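Local coordinates for conserved hypothetical protein (Pyrococcus furiosus, PDB 1Y81) that is of unknown function but binds coenzyme A in a domain of the Rossmann-like CoA-binding family, at residues 22-27 and 51-56; 96-101 and 123-128. All coordinates share one frame; numbering follows the deposited sequence.

Contact 1: residues 22-27 and 51-56. With COA (coenzyme A), chain C.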
loop_
_atom_site.group_PDB
_atom_site.type_symbol
_atom_site.label_atom_id
_atom_site.label_comp_id
_atom_site.label_asym_id
_atom_site.label_seq_id
_atom_site.Cartn_x
_atom_site.Cartn_y
_atom_site.Cartn_z
ATOM N N ALA A 22 5.311 4.449 0.627
ATOM C CA ALA A 22 5.679 5.195 1.837
ATOM C C ALA A 22 6.983 5.924 1.560
ATOM O O ALA A 22 7.822 5.405 0.874
ATOM C CB ALA A 22 5.875 4.253 3.023
ATOM N N SER A 23 7.124 7.140 2.093
ATOM C CA SER A 23 8.274 7.968 1.776
ATOM C C SER A 23 8.733 8.739 2.999
ATOM O O SER A 23 7.947 8.963 3.918
ATOM C CB SER A 23 7.906 8.963 0.675
ATOM O OG SER A 23 9.015 9.786 0.390
ATOM N N LYS A 24 10.028 9.104 3.004
ATOM C CA LYS A 24 10.567 10.007 4.019
ATOM C C LYS A 24 10.342 11.473 3.647
ATOM O O LYS A 24 10.543 12.357 4.470
ATOM C CB LYS A 24 12.062 9.763 4.194
ATOM C CG LYS A 24 12.431 8.527 4.969
ATOM C CD LYS A 24 13.945 8.336 4.953
ATOM C CE LYS A 24 14.591 8.970 6.132
ATOM N NZ LYS A 24 14.563 8.039 7.284
ATOM N N ASN A 25 9.959 11.721 2.387
ATOM C CA ASN A 25 9.692 13.073 1.893
ATOM C C ASN A 25 8.373 13.612 2.458
ATOM O O ASN A 25 7.303 13.125 2.084
ATOM C CB ASN A 25 9.681 13.082 0.350
ATOM C CG ASN A 25 9.483 14.487 -0.239
ATOM O OD1 ASN A 25 9.125 15.450 0.475
ATOM N ND2 ASN A 25 9.705 14.609 -1.547
ATOM N N PRO A 26 8.442 14.619 3.371
ATOM C CA PRO A 26 7.205 15.124 4.022
ATOM C C PRO A 26 6.184 15.735 3.069
ATOM O O PRO A 26 4.998 15.839 3.422
ATOM C CB PRO A 26 7.713 16.155 5.035
ATOM C CG PRO A 26 9.102 16.519 4.561
ATOM C CD PRO A 26 9.650 15.332 3.843
ATOM N N ALA A 27 6.616 16.088 1.864
ATOM C CA ALA A 27 5.707 16.614 0.846
ATOM C C ALA A 27 4.903 15.525 0.107
ATOM O O ALA A 27 3.939 15.825 -0.616
ATOM C CB ALA A 27 6.468 17.501 -0.149
ATOM N N TYR A 51 14.325 3.256 1.053
ATOM C CA TYR A 51 14.510 3.530 2.482
ATOM C C TYR A 51 14.649 2.252 3.264
ATOM O O TYR A 51 13.927 1.291 3.007
ATOM C CB TYR A 51 13.347 4.386 3.034
ATOM C CG TYR A 51 13.073 5.590 2.168
ATOM C CD1 TYR A 51 14.022 6.610 2.058
ATOM C CD2 TYR A 51 11.882 5.707 1.440
ATOM C CE1 TYR A 51 13.799 7.709 1.258
ATOM C CE2 TYR A 51 11.640 6.818 0.622
ATOM C CZ TYR A 51 12.620 7.812 0.532
ATOM O OH TYR A 51 12.437 8.921 -0.259
ATOM N N ASP A 52 15.585 2.233 4.214
ATOM C CA ASP A 52 15.698 1.087 5.118
ATOM C C ASP A 52 14.796 1.266 6.354
ATOM O O ASP A 52 14.392 0.280 6.975
ATOM C CB ASP A 52 17.163 0.808 5.510
ATOM C CG ASP A 52 17.707 1.812 6.484
ATOM O OD1 ASP A 52 17.418 3.022 6.323
ATOM O OD2 ASP A 52 18.433 1.393 7.426
ATOM N N GLU A 53 14.472 2.524 6.677
ATOM C CA GLU A 53 13.499 2.874 7.733
ATOM C C GLU A 53 12.790 4.178 7.408
ATOM O O GLU A 53 13.368 5.058 6.752
ATOM C CB GLU A 53 14.152 2.972 9.140
ATOM C CG GLU A 53 15.276 4.045 9.303
ATOM C CD GLU A 53 14.769 5.503 9.437
ATOM O OE1 GLU A 53 13.655 5.739 9.922
ATOM O OE2 GLU A 53 15.513 6.433 9.049
ATOM N N ILE A 54 11.541 4.287 7.848
ATOM C CA ILE A 54 10.817 5.567 7.849
ATOM C C ILE A 54 10.151 5.777 9.213
ATOM O O ILE A 54 9.460 4.890 9.697
ATOM C CB ILE A 54 9.743 5.651 6.716
ATOM C CG1 ILE A 54 10.342 5.279 5.352
ATOM C CG2 ILE A 54 9.099 7.066 6.692
ATOM C CD1 ILE A 54 9.300 5.161 4.221
ATOM N N GLU A 55 10.361 6.953 9.821
ATOM C CA GLU A 55 9.891 7.251 11.190
ATOM C C GLU A 55 10.389 6.165 12.174
ATOM O O GLU A 55 9.721 5.844 13.165
ATOM C CB GLU A 55 8.357 7.408 11.250
ATOM C CG GLU A 55 7.815 8.699 10.581
ATOM C CD GLU A 55 8.356 9.961 11.225
ATOM O OE1 GLU A 55 8.035 10.209 12.400
ATOM O OE2 GLU A 55 9.113 10.707 10.562
ATOM N N GLY A 56 11.561 5.609 11.870
ATOM C CA GLY A 56 12.179 4.575 12.715
ATOM C C GLY A 56 11.651 3.187 12.416
ATOM O O GLY A 56 12.193 2.200 12.892
HETATM N N1A COA C . 7.591 -0.095 -4.400
HETATM C C2A COA C . 7.420 0.812 -3.386
HETATM N N3A COA C . 7.545 2.157 -3.632
HETATM C C4A COA C . 7.881 2.588 -4.877
HETATM C C5A COA C . 8.067 1.692 -5.927
HETATM C C6A COA C . 7.919 0.333 -5.685
HETATM N N6A COA C . 8.099 -0.542 -6.663
HETATM N N7A COA C . 8.360 2.410 -7.040
HETATM C C8A COA C . 8.355 3.725 -6.710
HETATM N N9A COA C . 8.066 3.842 -5.378
HETATM C C1B COA C . 7.990 5.070 -4.557
HETATM C C2B COA C . 8.698 6.264 -5.198
HETATM O O2B COA C . 10.142 6.135 -5.240
HETATM C C3B COA C . 8.133 7.369 -4.296
HETATM O O3B COA C . 8.824 7.489 -3.067
HETATM P P3B COA C . 10.117 8.467 -2.920
HETATM O O7A COA C . 11.222 7.755 -2.198
HETATM O O8A COA C . 9.649 9.656 -2.158
HETATM O O9A COA C . 10.641 8.758 -4.293
HETATM C C4B COA C . 6.710 6.901 -3.960
HETATM O O4B COA C . 6.671 5.499 -4.271
HETATM C C5B COA C . 5.620 7.662 -4.740
HETATM O O5B COA C . 5.896 7.521 -6.118
HETATM P P1A COA C . 6.033 8.807 -7.077
HETATM O O1A COA C . 6.529 8.377 -8.436
HETATM O O2A COA C . 6.872 9.865 -6.394
HETATM O O3A COA C . 4.484 9.228 -7.189
HETATM P P2A COA C . 3.842 10.582 -6.613
HETATM O O4A COA C . 4.387 11.767 -7.369
HETATM O O5A COA C . 3.962 10.769 -5.145
HETATM O O6A COA C . 2.293 10.382 -6.952
HETATM C CBP COA C . 0.235 9.154 -7.159
HETATM C CCP COA C . 1.541 9.341 -6.355
HETATM C CDP COA C . -0.540 8.006 -6.500
HETATM C CEP COA C . 0.567 8.744 -8.591
HETATM C CAP COA C . -0.582 10.467 -7.189
HETATM O OAP COA C . -1.722 10.326 -8.019
HETATM C C9P COA C . -0.990 10.746 -5.770
HETATM O O9P COA C . -0.172 11.565 -4.993
HETATM N N8P COA C . -2.098 10.131 -5.335
HETATM C C7P COA C . -2.616 10.181 -3.974
HETATM C C6P COA C . -3.369 11.413 -3.646
HETATM C C5P COA C . -3.904 11.264 -2.249
HETATM O O5P COA C . -3.516 10.368 -1.464
HETATM N N4P COA C . -4.788 12.190 -1.986
HETATM C C3P COA C . -5.504 12.359 -0.764
HETATM C C2P COA C . -7.008 12.384 -1.037
HETATM S S1P COA C . -7.573 10.776 -1.687
HETATM O O HOH W 1 11.723 9.281 8.623
#
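The 3'-phosphate of coenzyme A is gripped by one hydroxyl from each segment. S23 OG donates to COA O8A at 2.6 Å. Y51 OH donates to COA O7A, also at 2.6 Å. The two hydroxyls therefore hold different oxygens of the same phosphate. S23 OG stands anti to its backbone N (chi1 179°) and does a second job: it accepts from N25 N at 2.9 Å, which closes an ST turn. The turn helps keep OG at the phosphate, since OG takes the N-H of N25 and gives its own proton to O8A.

K24 lies over one face of the Y51 ring. Its chain crosses the ring obliquely, and K24 CG makes a CH-pi contact 4.1 Å from the Y51 centroid, offset toward the rim. The chain then bends at chi3 and chi4, which carries the ammonium past the ring to E53. There K24 NZ forms a salt bridge with E53 OE2 at 2.6 Å and a longer hydrogen bond to E53 O, reached from above the carbonyl plane.

Segment 22-27 is the loop that follows strand 16-20 and leads to helix 29-39, the first strand-to-helix turn of a Rossmann-like fold. Segment 51-56 carries strand 53-54, which pairs with 57-58 in a small antiparallel hairpin.

E53 is itself held in place. Its CG takes the crowded position between backbone N and carbonyl carbon (chi1 61°). E53 OE1 accepts from G56 N at 2.9 Å. On the apolar side, I54 CD1 packs on A22 CB at 3.7 Å, while its CG2 lies against the S23 carbonyl. I54 also touches L34 of helix 29-39 and P46 of strand 43-47. N48 ND2 donates to A22 O, and N31 ND2 to S23 O.

Contact 2: residues 96-101 and 123-128; sequences KLWFQP and RCIMVE. With COA (coenzyme A), chain C; SCN (thiocyanate ion), chain B.
Strand 96-99 runs into a loop at Q100 and P101, where the backbone comes nearest to C124, the N-cap residue of helix 125-128, with the CA atoms of Q100 and C124 5.9 Å apart. The Q100 chain bends at chi2 so that OE1 accepts two bonds. I125 N donates to Q100 OE1 at 2.9 Å, on a lone pair, with an N-H...O angle of 164°. W98 NE1 donates to the same Q100 OE1 at 3.0 Å and also makes a weak bond to R123 O. The other end of the amide, Q100 NE2, donates to COA O5P at 2.9 Å and to the nitrogen of a thiocyanate ion, probably from the crystallisation liquor. M126 N binds the same nitrogen.

The W98 indole has a group over each face and one at its edge. I125 CD1 sits over the centre of its six-membered ring, 3.8 Å from the centroid. A water that bridges F99 O and R123 N lies over the opposite face. E128 CG meets the ring edge in plane. The R123 guanidinium, its plane turned 41° from the indole, presents a face to W98 CZ3.

C124 SG is joined to COA S1P by a 2.1 Å disulfide, and P101 CG and CD pack against the same ligand sulphur. Q100, P101 and C124 line the coenzyme A pocket where strand 96-99 of the Rossmann-like parallel sheet runs into its loop. This strand lies between 72-75 and 118-120. W98 packs on V72 and V74, F99 meets helices 79-91 and 106-115, and I33 of helix 29-39 touches Q100 and I125.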
loop_
_atom_site.group_PDB
_atom_site.type_symbol
_atom_site.label_atom_id
_atom_site.label_comp_id
_atom_site.label_asym_id
_atom_site.label_seq_id
_atom_site.Cartn_x
_atom_site.Cartn_y
_atom_site.Cartn_z
ATOM N N LYS A 96 -6.490 -8.052 -0.136
ATOM C CA LYS A 96 -7.155 -6.748 0.051
ATOM C C LYS A 96 -6.219 -5.600 -0.350
ATOM O O LYS A 96 -5.296 -5.257 0.388
ATOM C CB LYS A 96 -7.638 -6.562 1.494
ATOM C CG LYS A 96 -9.068 -6.981 1.753
ATOM C CD LYS A 96 -9.549 -6.473 3.107
ATOM N N LEU A 97 -6.455 -5.028 -1.529
ATOM C CA LEU A 97 -5.538 -4.041 -2.097
ATOM C C LEU A 97 -6.268 -2.705 -2.327
ATOM O O LEU A 97 -7.213 -2.634 -3.114
ATOM C CB LEU A 97 -4.910 -4.568 -3.404
ATOM C CG LEU A 97 -4.230 -5.957 -3.490
ATOM C CD1 LEU A 97 -3.656 -6.201 -4.902
ATOM C CD2 LEU A 97 -3.135 -6.134 -2.426
ATOM N N TRP A 98 -5.811 -1.662 -1.630
ATOM C CA TRP A 98 -6.465 -0.352 -1.606
ATOM C C TRP A 98 -5.637 0.641 -2.396
ATOM O O TRP A 98 -4.496 0.899 -2.042
ATOM C CB TRP A 98 -6.579 0.122 -0.156
ATOM C CG TRP A 98 -7.236 1.488 0.031
ATOM C CD1 TRP A 98 -6.768 2.714 -0.404
ATOM C CD2 TRP A 98 -8.456 1.755 0.737
ATOM N NE1 TRP A 98 -7.651 3.719 -0.023
ATOM C CE2 TRP A 98 -8.685 3.152 0.679
ATOM C CE3 TRP A 98 -9.387 0.938 1.407
ATOM C CZ2 TRP A 98 -9.814 3.756 1.272
ATOM C CZ3 TRP A 98 -10.509 1.541 1.993
ATOM C CH2 TRP A 98 -10.709 2.933 1.920
ATOM N N PHE A 99 -6.220 1.222 -3.442
ATOM C CA PHE A 99 -5.498 2.196 -4.267
ATOM C C PHE A 99 -5.970 3.610 -3.981
ATOM O O PHE A 99 -7.161 3.922 -4.157
ATOM C CB PHE A 99 -5.638 1.860 -5.764
ATOM C CG PHE A 99 -5.030 0.532 -6.138
ATOM C CD1 PHE A 99 -3.757 0.467 -6.706
ATOM C CD2 PHE A 99 -5.732 -0.654 -5.912
ATOM C CE1 PHE A 99 -3.165 -0.786 -7.043
ATOM C CE2 PHE A 99 -5.165 -1.899 -6.237
ATOM C CZ PHE A 99 -3.883 -1.973 -6.793
ATOM N N GLN A 100 -5.050 4.469 -3.524
ATOM C CA GLN A 100 -5.353 5.899 -3.372
ATOM C C GLN A 100 -5.676 6.473 -4.737
ATOM O O GLN A 100 -5.146 5.987 -5.741
ATOM C CB GLN A 100 -4.168 6.656 -2.768
ATOM C CG GLN A 100 -3.974 6.391 -1.304
ATOM C CD GLN A 100 -5.086 6.932 -0.450
ATOM O OE1 GLN A 100 -6.002 6.191 -0.081
ATOM N NE2 GLN A 100 -5.021 8.231 -0.114
ATOM N N PRO A 101 -6.584 7.480 -4.787
ATOM C CA PRO A 101 -6.869 8.128 -6.070
ATOM C C PRO A 101 -5.591 8.578 -6.760
ATOM O O PRO A 101 -4.750 9.270 -6.141
ATOM C CB PRO A 101 -7.726 9.328 -5.671
ATOM C CG PRO A 101 -8.441 8.892 -4.463
ATOM C CD PRO A 101 -7.412 8.040 -3.701
ATOM N N ARG A 123 -11.287 5.955 -3.267
ATOM C CA ARG A 123 -11.550 6.254 -1.857
ATOM C C ARG A 123 -10.260 6.657 -1.154
ATOM O O ARG A 123 -9.199 6.047 -1.365
ATOM C CB ARG A 123 -12.162 5.056 -1.131
ATOM C CG ARG A 123 -13.621 4.756 -1.514
ATOM C CD ARG A 123 -14.299 3.883 -0.463
ATOM N NE ARG A 123 -13.817 2.505 -0.478
ATOM C CZ ARG A 123 -13.886 1.672 0.560
ATOM N NH1 ARG A 123 -14.407 2.072 1.721
ATOM N NH2 ARG A 123 -13.420 0.432 0.442
ATOM N N CYS A 124 -10.376 7.680 -0.317
ATOM C CA CYS A 124 -9.246 8.239 0.390
ATOM C C CYS A 124 -9.048 7.558 1.765
ATOM O O CYS A 124 -9.872 7.719 2.640
ATOM C CB CYS A 124 -9.489 9.732 0.567
ATOM S SG CYS A 124 -9.495 10.663 -0.982
ATOM N N ILE A 125 -7.931 6.835 1.946
ATOM C CA ILE A 125 -7.664 6.093 3.209
ATOM C C ILE A 125 -7.722 6.945 4.499
ATOM O O ILE A 125 -8.211 6.469 5.526
ATOM C CB ILE A 125 -6.309 5.276 3.147
ATOM C CG1 ILE A 125 -6.206 4.239 4.282
ATOM C CG2 ILE A 125 -5.108 6.201 3.154
ATOM C CD1 ILE A 125 -7.215 3.138 4.207
HETATM N N MSE A 126 -7.208 8.185 4.473
HETATM C CA MSE A 126 -7.257 9.017 5.682
HETATM C C MSE A 126 -8.693 9.482 5.996
HETATM O O MSE A 126 -9.069 9.575 7.154
HETATM C CB MSE A 126 -6.289 10.206 5.624
HETATM C CG MSE A 126 -4.844 9.820 5.317
HETATM SE SE MSE A 126 -3.624 11.343 5.484
HETATM C CE MSE A 126 -3.717 12.211 3.705
ATOM N N VAL A 127 -9.472 9.762 4.952
ATOM C CA VAL A 127 -10.899 10.033 5.115
ATOM C C VAL A 127 -11.608 8.810 5.703
ATOM O O VAL A 127 -12.317 8.918 6.720
ATOM C CB VAL A 127 -11.563 10.441 3.776
ATOM C CG1 VAL A 127 -13.107 10.515 3.926
ATOM C CG2 VAL A 127 -11.000 11.774 3.293
ATOM N N GLU A 128 -11.399 7.650 5.083
ATOM C CA GLU A 128 -12.136 6.443 5.474
ATOM C C GLU A 128 -11.763 5.931 6.876
ATOM O O GLU A 128 -12.570 5.277 7.535
ATOM C CB GLU A 128 -12.021 5.346 4.408
ATOM C CG GLU A 128 -12.508 5.770 2.979
ATOM C CD GLU A 128 -13.983 6.217 2.917
ATOM O OE1 GLU A 128 -14.818 5.633 3.638
ATOM O OE2 GLU A 128 -14.303 7.153 2.133
HETATM N N1A COA C . 7.591 -0.095 -4.400
HETATM C C2A COA C . 7.420 0.812 -3.386
HETATM N N3A COA C . 7.545 2.157 -3.632
HETATM C C4A COA C . 7.881 2.588 -4.877
HETATM C C5A COA C . 8.067 1.692 -5.927
HETATM C C6A COA C . 7.919 0.333 -5.685
HETATM N N6A COA C . 8.099 -0.542 -6.663
HETATM N N7A COA C . 8.360 2.410 -7.040
HETATM C C8A COA C . 8.355 3.725 -6.710
HETATM N N9A COA C . 8.066 3.842 -5.378
HETATM C C1B COA C . 7.990 5.070 -4.557
HETATM C C2B COA C . 8.698 6.264 -5.198
HETATM O O2B COA C . 10.142 6.135 -5.240
HETATM C C3B COA C . 8.133 7.369 -4.296
HETATM O O3B COA C . 8.824 7.489 -3.067
HETATM P P3B COA C . 10.117 8.467 -2.920
HETATM O O7A COA C . 11.222 7.755 -2.198
HETATM O O8A COA C . 9.649 9.656 -2.158
HETATM O O9A COA C . 10.641 8.758 -4.293
HETATM C C4B COA C . 6.710 6.901 -3.960
HETATM O O4B COA C . 6.671 5.499 -4.271
HETATM C C5B COA C . 5.620 7.662 -4.740
HETATM O O5B COA C . 5.896 7.521 -6.118
HETATM P P1A COA C . 6.033 8.807 -7.077
HETATM O O1A COA C . 6.529 8.377 -8.436
HETATM O O2A COA C . 6.872 9.865 -6.394
HETATM O O3A COA C . 4.484 9.228 -7.189
HETATM P P2A COA C . 3.842 10.582 -6.613
HETATM O O4A COA C . 4.387 11.767 -7.369
HETATM O O5A COA C . 3.962 10.769 -5.145
HETATM O O6A COA C . 2.293 10.382 -6.952
HETATM C CBP COA C . 0.235 9.154 -7.159
HETATM C CCP COA C . 1.541 9.341 -6.355
HETATM C CDP COA C . -0.540 8.006 -6.500
HETATM C CEP COA C . 0.567 8.744 -8.591
HETATM C CAP COA C . -0.582 10.467 -7.189
HETATM O OAP COA C . -1.722 10.326 -8.019
HETATM C C9P COA C . -0.990 10.746 -5.770
HETATM O O9P COA C . -0.172 11.565 -4.993
HETATM N N8P COA C . -2.098 10.131 -5.335
HETATM C C7P COA C . -2.616 10.181 -3.974
HETATM C C6P COA C . -3.369 11.413 -3.646
HETATM C C5P COA C . -3.904 11.264 -2.249
HETATM O O5P COA C . -3.516 10.368 -1.464
HETATM N N4P COA C . -4.788 12.190 -1.986
HETATM C C3P COA C . -5.504 12.359 -0.764
HETATM C C2P COA C . -7.008 12.384 -1.037
HETATM S S1P COA C . -7.573 10.776 -1.687
HETATM S S SCN B . -7.212 12.637 2.675
HETATM C C SCN B . -6.616 11.029 2.301
HETATM N N SCN B . -6.294 9.931 2.077
HETATM O O HOH W 2 -9.553 3.615 -2.806
#

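Contacts 1 and 2 hold two distant parts of one coenzyme A molecule, the 3'-phosphate and the thiol arm. Contact 1 takes the 3'-phosphate, through S23 and Y51. Contact 2 takes the pantetheine arm and its sulphur, through Q100, P101 and C124. Their centres lie 19 Å apart and their nearest atoms about 9 Å apart, so the two do not touch and the ligand spans the gap. Both include loops that follow strands of the one parallel sheet, after 16-20 and after 96-99. Helix 29-39 also connects them: its residues L34 and I33 pack on I54 of contact 1 and on Q100 and I125 of contact 2. N48 adds a further hydrogen bond to the ligand.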